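Local atomic coordinates of phospholethanolamine N-methyltransferase 2 (Haemonchus contortus, PDB entry 4KRI), a protein that probably transfers methyl groups from S-adenosylmethionine to phosphomonomethylethanolamine in the nematode route to phosphocholine. Residues 220-233 and 244-258. Sequence-based numbering, arbitrary orientation.
With SAH (S-adenosyl-L-homocysteine), chain D.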
ATOM      1  N   MET A 220      -4.101  14.832 -19.920  1.00 29.85           N
ATOM      2  CA  MET A 220      -4.235  14.993 -18.475  1.00 29.28           C
ATOM      3  C   MET A 220      -3.837  16.415 -18.118  1.00 30.79           C
ATOM      4  O   MET A 220      -3.016  17.027 -18.808  1.00 32.84           O
ATOM      5  CB  MET A 220      -3.370  13.964 -17.742  1.00 27.77           C
ATOM      6  CG  MET A 220      -3.805  12.521 -18.035  1.00 30.19           C
ATOM      7  SD  MET A 220      -2.993  11.302 -16.975  1.00 37.29           S
ATOM      8  CE  MET A 220      -1.323  11.557 -17.516  1.00 26.05           C
ATOM      9  N   LYS A 221      -4.429  16.956 -17.055  1.00 28.95           N
ATOM     10  CA  LYS A 221      -4.171  18.344 -16.690  1.00 29.63           C
ATOM     11  C   LYS A 221      -3.568  18.475 -15.305  1.00 23.72           C
ATOM     12  O   LYS A 221      -3.821  17.650 -14.429  1.00 24.30           O
ATOM     13  CB  LYS A 221      -5.452  19.177 -16.799  1.00 33.80           C
ATOM     14  CG  LYS A 221      -5.987  19.253 -18.230  1.00 44.81           C
ATOM     15  CD  LYS A 221      -7.206  20.155 -18.342  1.00 54.33           C
ATOM     16  CE  LYS A 221      -6.898  21.562 -17.864  1.00 64.54           C
ATOM     17  NZ  LYS A 221      -7.883  22.549 -18.399  1.00 69.60           N
ATOM     18  N   THR A 222      -2.765  19.518 -15.123  1.00 27.74           N
ATOM     19  CA  THR A 222      -2.169  19.816 -13.834  1.00 25.77           C
ATOM     20  C   THR A 222      -3.227  19.846 -12.742  1.00 25.72           C
ATOM     21  O   THR A 222      -4.280  20.474 -12.899  1.00 29.33           O
ATOM     22  CB  THR A 222      -1.466  21.183 -13.868  1.00 32.58           C
ATOM     23  OG1 THR A 222      -0.481  21.165 -14.908  1.00 35.30           O
ATOM     24  CG2 THR A 222      -0.800  21.474 -12.539  1.00 35.93           C
ATOM     25  N   GLY A 223      -2.964  19.151 -11.642  1.00 23.88           N
ATOM     26  CA  GLY A 223      -3.838  19.250 -10.491  1.00 29.11           C
ATOM     27  C   GLY A 223      -4.918  18.182 -10.446  1.00 25.88           C
ATOM     28  O   GLY A 223      -5.588  18.030  -9.414  1.00 27.27           O
ATOM     29  N   GLN A 224      -5.119  17.460 -11.545  1.00 21.43           N
ATOM     30  CA  GLN A 224      -6.053  16.335 -11.500  1.00 19.31           C
ATOM     31  C   GLN A 224      -5.562  15.264 -10.527  1.00 25.78           C
ATOM     32  O   GLN A 224      -4.366  15.179 -10.231  1.00 25.50           O
ATOM     33  CB  GLN A 224      -6.335  15.764 -12.898  1.00 21.62           C
ATOM     34  CG  GLN A 224      -7.152  16.744 -13.757  1.00 23.43           C
ATOM     35  CD  GLN A 224      -7.457  16.210 -15.137  1.00 28.69           C
ATOM     36  OE1 GLN A 224      -6.575  15.687 -15.825  1.00 29.45           O
ATOM     37  NE2 GLN A 224      -8.722  16.324 -15.551  1.00 35.70           N
ATOM     38  N   ARG A 225      -6.493  14.474  -9.997  1.00 20.66           N
ATOM     39  CA  ARG A 225      -6.152  13.541  -8.927  1.00 21.33           C
ATOM     40  C   ARG A 225      -6.046  12.120  -9.431  1.00 22.60           C
ATOM     41  O   ARG A 225      -6.968  11.613 -10.081  1.00 21.31           O
ATOM     42  CB  ARG A 225      -7.209  13.617  -7.821  1.00 24.13           C
ATOM     43  CG  ARG A 225      -7.340  15.028  -7.223  1.00 36.61           C
ATOM     44  CD  ARG A 225      -8.125  15.048  -5.911  1.00 53.68           C
ATOM     45  NE  ARG A 225      -7.538  14.150  -4.919  1.00 60.26           N
ATOM     46  CZ  ARG A 225      -8.112  13.027  -4.494  1.00 59.30           C
ATOM     47  NH1 ARG A 225      -9.304  12.668  -4.955  1.00 61.41           N
ATOM     48  NH2 ARG A 225      -7.501  12.266  -3.595  1.00 55.14           N
ATOM     49  N   MET A 226      -4.931  11.468  -9.117  1.00 17.60           N
ATOM     50  CA  MET A 226      -4.711  10.098  -9.549  1.00 17.95           C
ATOM     51  C   MET A 226      -4.495   9.167  -8.362  1.00 21.72           C
ATOM     52  O   MET A 226      -3.761   9.502  -7.429  1.00 22.24           O
ATOM     53  CB  MET A 226      -3.498  10.026 -10.498  1.00 18.85           C
ATOM     54  CG  MET A 226      -3.019   8.599 -10.799  1.00 19.48           C
ATOM     55  SD  MET A 226      -1.578   8.605 -11.923  1.00 24.04           S
ATOM     56  CE  MET A 226      -2.404   8.912 -13.480  1.00 23.65           C
ATOM     57  N   LEU A 227      -5.145   8.004  -8.407  1.00 17.45           N
ATOM     58  CA  LEU A 227      -4.886   6.936  -7.449  1.00 17.60           C
ATOM     59  C   LEU A 227      -3.995   5.918  -8.121  1.00 20.25           C
ATOM     60  O   LEU A 227      -4.347   5.394  -9.189  1.00 21.31           O
ATOM     61  CB  LEU A 227      -6.202   6.246  -7.045  1.00 18.62           C
ATOM     62  CG  LEU A 227      -6.030   5.023  -6.133  1.00 21.12           C
ATOM     63  CD1 LEU A 227      -5.501   5.452  -4.753  1.00 20.36           C
ATOM     64  CD2 LEU A 227      -7.361   4.283  -5.993  1.00 22.03           C
ATOM     65  N   ASP A 228      -2.847   5.617  -7.508  1.00 16.85           N
ATOM     66  CA  ASP A 228      -1.955   4.584  -8.061  1.00 16.84           C
ATOM     67  C   ASP A 228      -2.048   3.358  -7.180  1.00 22.27           C
ATOM     68  O   ASP A 228      -1.688   3.409  -6.012  1.00 21.28           O
ATOM     69  CB  ASP A 228      -0.506   5.109  -8.102  1.00 19.47           C
ATOM     70  CG  ASP A 228       0.463   4.142  -8.787  1.00 28.74           C
ATOM     71  OD1 ASP A 228       0.390   2.912  -8.538  1.00 30.12           O
ATOM     72  OD2 ASP A 228       1.317   4.607  -9.587  1.00 29.52           O
ATOM     73  N   ILE A 229      -2.532   2.254  -7.742  1.00 18.36           N
ATOM     74  CA  ILE A 229      -2.711   1.032  -6.980  1.00 17.82           C
ATOM     75  C   ILE A 229      -1.491   0.133  -7.186  1.00 19.18           C
ATOM     76  O   ILE A 229      -1.181  -0.250  -8.311  1.00 23.12           O
ATOM     77  CB  ILE A 229      -4.015   0.297  -7.409  1.00 18.96           C
ATOM     78  CG1 ILE A 229      -5.233   1.108  -6.949  1.00 20.41           C
ATOM     79  CG2 ILE A 229      -4.046  -1.117  -6.833  1.00 20.37           C
ATOM     80  CD1 ILE A 229      -6.575   0.600  -7.507  1.00 25.06           C
ATOM     81  N   GLY A 230      -0.815  -0.211  -6.091  1.00 18.23           N
ATOM     82  CA  GLY A 230       0.385  -1.024  -6.163  1.00 19.11           C
ATOM     83  C   GLY A 230       1.577  -0.205  -6.603  1.00 22.43           C
ATOM     84  O   GLY A 230       2.304  -0.580  -7.517  1.00 23.52           O
ATOM     85  N   VAL A 231       1.790   0.898  -5.904  1.00 20.21           N
ATOM     86  CA  VAL A 231       2.738   1.927  -6.306  1.00 21.34           C
ATOM     87  C   VAL A 231       4.213   1.523  -6.126  1.00 23.96           C
ATOM     88  O   VAL A 231       5.113   2.184  -6.656  1.00 24.59           O
ATOM     89  CB  VAL A 231       2.397   3.242  -5.562  1.00 22.53           C
ATOM     90  CG1 VAL A 231       2.799   3.157  -4.096  1.00 24.87           C
ATOM     91  CG2 VAL A 231       3.029   4.438  -6.254  1.00 23.61           C
ATOM     92  N   GLY A 232       4.464   0.428  -5.407  1.00 21.93           N
ATOM     93  CA  GLY A 232       5.812  -0.108  -5.286  1.00 19.06           C
ATOM     94  C   GLY A 232       6.736   0.880  -4.586  1.00 19.34           C
ATOM     95  O   GLY A 232       6.366   1.456  -3.566  1.00 22.24           O
ATOM     96  N   ILE A 233       7.925   1.107  -5.147  1.00 21.79           N
ATOM     97  CA  ILE A 233       8.853   2.054  -4.534  1.00 22.05           C
ATOM     98  C   ILE A 233       8.698   3.477  -5.059  1.00 21.46           C
ATOM     99  O   ILE A 233       9.511   4.354  -4.743  1.00 22.29           O
ATOM    100  CB  ILE A 233      10.321   1.590  -4.615  1.00 24.26           C
ATOM    101  CG1 ILE A 233      10.783   1.456  -6.064  1.00 25.48           C
ATOM    102  CG2 ILE A 233      10.509   0.286  -3.858  1.00 26.31           C
ATOM    103  CD1 ILE A 233      12.258   1.077  -6.172  1.00 27.98           C
ATOM    104  N   PHE A 244       3.467  15.428 -15.372  1.00 26.48           N
ATOM    105  CA  PHE A 244       2.145  15.942 -15.714  1.00 24.56           C
ATOM    106  C   PHE A 244       1.545  16.860 -14.659  1.00 27.15           C
ATOM    107  O   PHE A 244       0.494  17.457 -14.888  1.00 27.79           O
ATOM    108  CB  PHE A 244       1.194  14.777 -16.002  1.00 22.94           C
ATOM    109  CG  PHE A 244       1.635  13.912 -17.148  1.00 27.57           C
ATOM    110  CD1 PHE A 244       1.278  14.232 -18.449  1.00 30.94           C
ATOM    111  CD2 PHE A 244       2.413  12.779 -16.926  1.00 27.83           C
ATOM    112  CE1 PHE A 244       1.684  13.444 -19.509  1.00 35.55           C
ATOM    113  CE2 PHE A 244       2.822  11.989 -17.978  1.00 31.55           C
ATOM    114  CZ  PHE A 244       2.452  12.316 -19.273  1.00 30.45           C
ATOM    115  N   GLY A 245       2.191  16.979 -13.502  1.00 20.43           N
ATOM    116  CA  GLY A 245       1.672  17.853 -12.462  1.00 20.22           C
ATOM    117  C   GLY A 245       0.420  17.307 -11.797  1.00 21.32           C
ATOM    118  O   GLY A 245      -0.377  18.065 -11.228  1.00 23.77           O
ATOM    119  N   LEU A 246       0.252  15.991 -11.874  1.00 20.19           N
ATOM    120  CA  LEU A 246      -0.875  15.335 -11.225  1.00 22.58           C
ATOM    121  C   LEU A 246      -0.654  15.296  -9.719  1.00 23.48           C
ATOM    122  O   LEU A 246       0.488  15.236  -9.251  1.00 21.95           O
ATOM    123  CB  LEU A 246      -1.017  13.912 -11.736  1.00 20.81           C
ATOM    124  CG  LEU A 246      -1.411  13.799 -13.210  1.00 22.16           C
ATOM    125  CD1 LEU A 246      -1.445  12.343 -13.631  1.00 25.11           C
ATOM    126  CD2 LEU A 246      -2.771  14.433 -13.386  1.00 24.25           C
ATOM    127  N   GLN A 247      -1.753  15.335  -8.967  1.00 21.31           N
ATOM    128  CA  GLN A 247      -1.721  15.005  -7.548  1.00 17.14           C
ATOM    129  C   GLN A 247      -1.958  13.506  -7.454  1.00 18.91           C
ATOM    130  O   GLN A 247      -2.980  12.991  -7.938  1.00 23.16           O
ATOM    131  CB  GLN A 247      -2.812  15.763  -6.798  1.00 20.08           C
ATOM    132  CG  GLN A 247      -2.877  15.450  -5.317  1.00 25.17           C
ATOM    133  CD  GLN A 247      -3.887  16.316  -4.599  1.00 37.52           C
ATOM    134  OE1 GLN A 247      -5.049  15.942  -4.448  1.00 49.80           O
ATOM    135  NE2 GLN A 247      -3.451  17.487  -4.159  1.00 41.15           N
ATOM    136  N   VAL A 248      -1.004  12.793  -6.865  1.00 17.91           N
ATOM    137  CA  VAL A 248      -1.026  11.336  -6.921  1.00 18.67           C
ATOM    138  C   VAL A 248      -1.025  10.743  -5.530  1.00 22.78           C
ATOM    139  O   VAL A 248      -0.189  11.096  -4.714  1.00 22.07           O
ATOM    140  CB  VAL A 248       0.200  10.769  -7.660  1.00 22.61           C
ATOM    141  CG1 VAL A 248       0.053   9.259  -7.797  1.00 22.15           C
ATOM    142  CG2 VAL A 248       0.358  11.427  -9.026  1.00 24.25           C
ATOM    143  N   HIS A 249      -1.976   9.852  -5.261  1.00 18.30           N
ATOM    144  CA  HIS A 249      -1.986   9.118  -4.005  1.00 18.89           C
ATOM    145  C   HIS A 249      -1.688   7.682  -4.330  1.00 18.32           C
ATOM    146  O   HIS A 249      -2.429   7.035  -5.069  1.00 20.60           O
ATOM    147  CB  HIS A 249      -3.342   9.186  -3.303  1.00 21.39           C
ATOM    148  CG  HIS A 249      -3.351   8.487  -1.979  1.00 26.28           C
ATOM    149  ND1 HIS A 249      -2.476   8.813  -0.963  1.00 27.59           N
ATOM    150  CD2 HIS A 249      -4.112   7.468  -1.507  1.00 27.44           C
ATOM    151  CE1 HIS A 249      -2.702   8.033   0.080  1.00 34.10           C
ATOM    152  NE2 HIS A 249      -3.688   7.209  -0.225  1.00 31.44           N
ATOM    153  N   GLY A 250      -0.594   7.174  -3.786  1.00 17.56           N
ATOM    154  CA  GLY A 250      -0.180   5.819  -4.095  1.00 17.58           C
ATOM    155  C   GLY A 250      -0.408   4.886  -2.934  1.00 22.21           C
ATOM    156  O   GLY A 250      -0.110   5.241  -1.792  1.00 20.27           O
ATOM    157  N   VAL A 251      -0.934   3.693  -3.222  1.00 20.66           N
ATOM    158  CA  VAL A 251      -1.152   2.707  -2.170  1.00 21.27           C
ATOM    159  C   VAL A 251      -0.405   1.422  -2.488  1.00 17.53           C
ATOM    160  O   VAL A 251      -0.225   1.060  -3.659  1.00 19.30           O
ATOM    161  CB  VAL A 251      -2.663   2.441  -1.904  1.00 17.88           C
ATOM    162  CG1 VAL A 251      -3.365   3.750  -1.528  1.00 19.39           C
ATOM    163  CG2 VAL A 251      -3.347   1.788  -3.105  1.00 21.18           C
ATOM    164  N   ASP A 252       0.076   0.748  -1.445  1.00 17.77           N
ATOM    165  CA  ASP A 252       0.709  -0.547  -1.629  1.00 18.60           C
ATOM    166  C   ASP A 252       0.522  -1.360  -0.372  1.00 24.56           C
ATOM    167  O   ASP A 252       0.469  -0.803   0.719  1.00 21.33           O
ATOM    168  CB  ASP A 252       2.203  -0.389  -1.904  1.00 19.81           C
ATOM    169  CG  ASP A 252       2.758  -1.559  -2.658  1.00 26.46           C
ATOM    170  OD1 ASP A 252       3.025  -1.426  -3.877  1.00 24.75           O
ATOM    171  OD2 ASP A 252       2.888  -2.642  -2.044  1.00 26.36           O
ATOM    172  N   LEU A 253       0.425  -2.678  -0.524  1.00 19.46           N
ATOM    173  CA  LEU A 253       0.228  -3.530   0.633  1.00 20.81           C
ATOM    174  C   LEU A 253       1.563  -3.834   1.294  1.00 22.74           C
ATOM    175  O   LEU A 253       1.621  -4.127   2.491  1.00 26.35           O
ATOM    176  CB  LEU A 253      -0.477  -4.827   0.210  1.00 21.92           C
ATOM    177  CG  LEU A 253      -0.905  -5.748   1.357  1.00 30.94           C
ATOM    178  CD1 LEU A 253      -1.610  -4.971   2.462  1.00 28.01           C
ATOM    179  CD2 LEU A 253      -1.811  -6.836   0.836  1.00 31.03           C
ATOM    180  N   SER A 254       2.642  -3.750   0.522  1.00 23.46           N
ATOM    181  CA  SER A 254       3.953  -4.093   1.059  1.00 25.03           C
ATOM    182  C   SER A 254       4.619  -2.939   1.798  1.00 26.20           C
ATOM    183  O   SER A 254       4.891  -1.898   1.200  1.00 23.86           O
ATOM    184  CB  SER A 254       4.868  -4.572  -0.067  1.00 23.80           C
ATOM    185  OG  SER A 254       6.218  -4.642   0.382  1.00 27.40           O
ATOM    186  N   THR A 255       4.899  -3.119   3.093  1.00 25.33           N
ATOM    187  CA  THR A 255       5.626  -2.108   3.851  1.00 25.30           C
ATOM    188  C   THR A 255       7.077  -2.008   3.403  1.00 25.54           C
ATOM    189  O   THR A 255       7.671  -0.935   3.490  1.00 26.74           O
ATOM    190  CB  THR A 255       5.595  -2.357   5.368  1.00 29.69           C
ATOM    191  OG1 THR A 255       5.794  -3.750   5.628  1.00 35.40           O
ATOM    192  CG2 THR A 255       4.263  -1.898   5.950  1.00 28.85           C
ATOM    193  N   ASN A 256       7.659  -3.114   2.948  1.00 25.25           N
ATOM    194  CA  ASN A 256       9.002  -3.065   2.369  1.00 25.56           C
ATOM    195  C   ASN A 256       9.084  -2.106   1.177  1.00 23.97           C
ATOM    196  O   ASN A 256      10.018  -1.304   1.081  1.00 26.93           O
ATOM    197  CB  ASN A 256       9.486  -4.446   1.934  1.00 26.36           C
ATOM    198  CG  ASN A 256       9.913  -5.309   3.092  1.00 32.54           C
ATOM    199  OD1 ASN A 256      10.154  -4.818   4.191  1.00 31.25           O
ATOM    200  ND2 ASN A 256      10.041  -6.615   2.840  1.00 28.81           N
ATOM    201  N   MET A 257       8.100  -2.192   0.286  1.00 23.67           N
ATOM    202  CA  MET A 257       8.017  -1.317  -0.877  1.00 20.84           C
ATOM    203  C   MET A 257       7.799   0.129  -0.464  1.00 23.48           C
ATOM    204  O   MET A 257       8.525   1.036  -0.889  1.00 22.43           O
ATOM    205  CB  MET A 257       6.843  -1.738  -1.775  1.00 22.86           C
ATOM    206  CG  MET A 257       7.067  -2.996  -2.551  1.00 29.91           C
ATOM    207  SD  MET A 257       8.273  -2.698  -3.853  1.00 29.39           S
ATOM    208  CE  MET A 257       7.851  -3.975  -5.001  1.00 33.34           C
ATOM    209  N   LEU A 258       6.789   0.358   0.367  1.00 20.18           N
ATOM    210  CA  LEU A 258       6.414   1.727   0.668  1.00 22.87           C
ATOM    211  C   LEU A 258       7.445   2.420   1.556  1.00 26.72           C
ATOM    212  O   LEU A 258       7.599   3.639   1.493  1.00 24.47           O
ATOM    213  CB  LEU A 258       5.012   1.789   1.279  1.00 25.68           C
ATOM    214  CG  LEU A 258       4.267   3.037   0.799  1.00 37.14           C
ATOM    215  CD1 LEU A 258       3.945   2.901  -0.674  1.00 28.39           C
ATOM    216  CD2 LEU A 258       3.010   3.304   1.608  1.00 38.68           C
TER
HETATM  217  N   SAH D 701       3.581   0.113  -9.911  1.00 31.29           N
HETATM  218  CA  SAH D 701       4.989  -0.000  -9.448  1.00 29.47           C
HETATM  219  CB  SAH D 701       5.167  -1.314  -8.590  1.00 30.95           C
HETATM  220  CG  SAH D 701       5.034  -2.651  -9.310  1.00 34.37           C
HETATM  221  SD  SAH D 701       5.214  -4.069  -8.182  1.00 29.55           S
HETATM  222  C   SAH D 701       5.942   0.132 -10.569  1.00 31.49           C
HETATM  223  O   SAH D 701       5.539   0.394 -11.694  1.00 28.93           O
HETATM  224  OXT SAH D 701       7.135   0.206 -10.325  1.00 25.84           O
HETATM  225  C5' SAH D 701       3.565  -4.554  -7.638  1.00 28.44           C
HETATM  226  C4' SAH D 701       3.132  -3.973  -6.413  1.00 27.75           C
HETATM  227  O4' SAH D 701       1.724  -4.279  -6.229  1.00 27.10           O
HETATM  228  C3' SAH D 701       3.820  -4.604  -5.263  1.00 29.00           C
HETATM  229  O3' SAH D 701       4.524  -3.604  -4.558  1.00 28.73           O
HETATM  230  C2' SAH D 701       2.762  -5.171  -4.427  1.00 25.60           C
HETATM  231  O2' SAH D 701       3.023  -5.041  -3.049  1.00 33.07           O
HETATM  232  C1' SAH D 701       1.559  -4.394  -4.852  1.00 23.50           C
HETATM  233  N9  SAH D 701       0.263  -5.064  -4.485  1.00 24.65           N
HETATM  234  C8  SAH D 701      -0.119  -6.324  -4.792  1.00 28.99           C
HETATM  235  N7  SAH D 701      -1.366  -6.502  -4.342  1.00 28.78           N
HETATM  236  C5  SAH D 701      -1.787  -5.356  -3.768  1.00 26.33           C
HETATM  237  C6  SAH D 701      -2.983  -4.980  -3.143  1.00 29.48           C
HETATM  238  N6  SAH D 701      -4.034  -5.860  -3.009  1.00 30.07           N
HETATM  239  N1  SAH D 701      -3.074  -3.720  -2.663  1.00 27.31           N
HETATM  240  C2  SAH D 701      -2.065  -2.851  -2.779  1.00 25.59           C
HETATM  241  N3  SAH D 701      -0.908  -3.180  -3.381  1.00 22.94           N
HETATM  242  C4  SAH D 701      -0.739  -4.424  -3.868  1.00 24.73           C
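D252 holds the buried end of this contact together: its OD1 takes the backbone N of G232 at 2.8 Å and O3' of S-adenosylhomocysteine at 2.7 Å, while OD2 receives O2' at 2.6 Å. An Asx turn, S254 N to OD2, fixes the carboxylate further. This acidic grip on the ribose at the end of the second strand is a hallmark of Rossmann-like methyltransferases, as is the glycine-rich turn beside it. There, V251 O accepts from both G230 N and V231 N, which arrive from opposite faces of its plane, and V231 CG1 packs 3.6 Å from L258 CD1. Behind this turn strands 225-229 and 247-252 run parallel, with M226 N giving to Q247 O and H249 N to M226 O. At the other end L246 CD1 still packs in a buried patch, 3.6 Å from M226 CE. The exposed turn at T222 and G223 is looser, tied by G223 N to G245 O. M220, bent at chi3 (-64°), lays CE over the partly exposed F244 ring in a CH-pi contact, and R225 NE meets Q247 OE1 at 3.1 Å, in the guanidinium plane. Helix 235-244 completes the beta-alpha-beta unit, placing A237 and A240 against V248; strands 290-296 and 273-277 continue the sheet beyond 225-229 and 247-252, respectively.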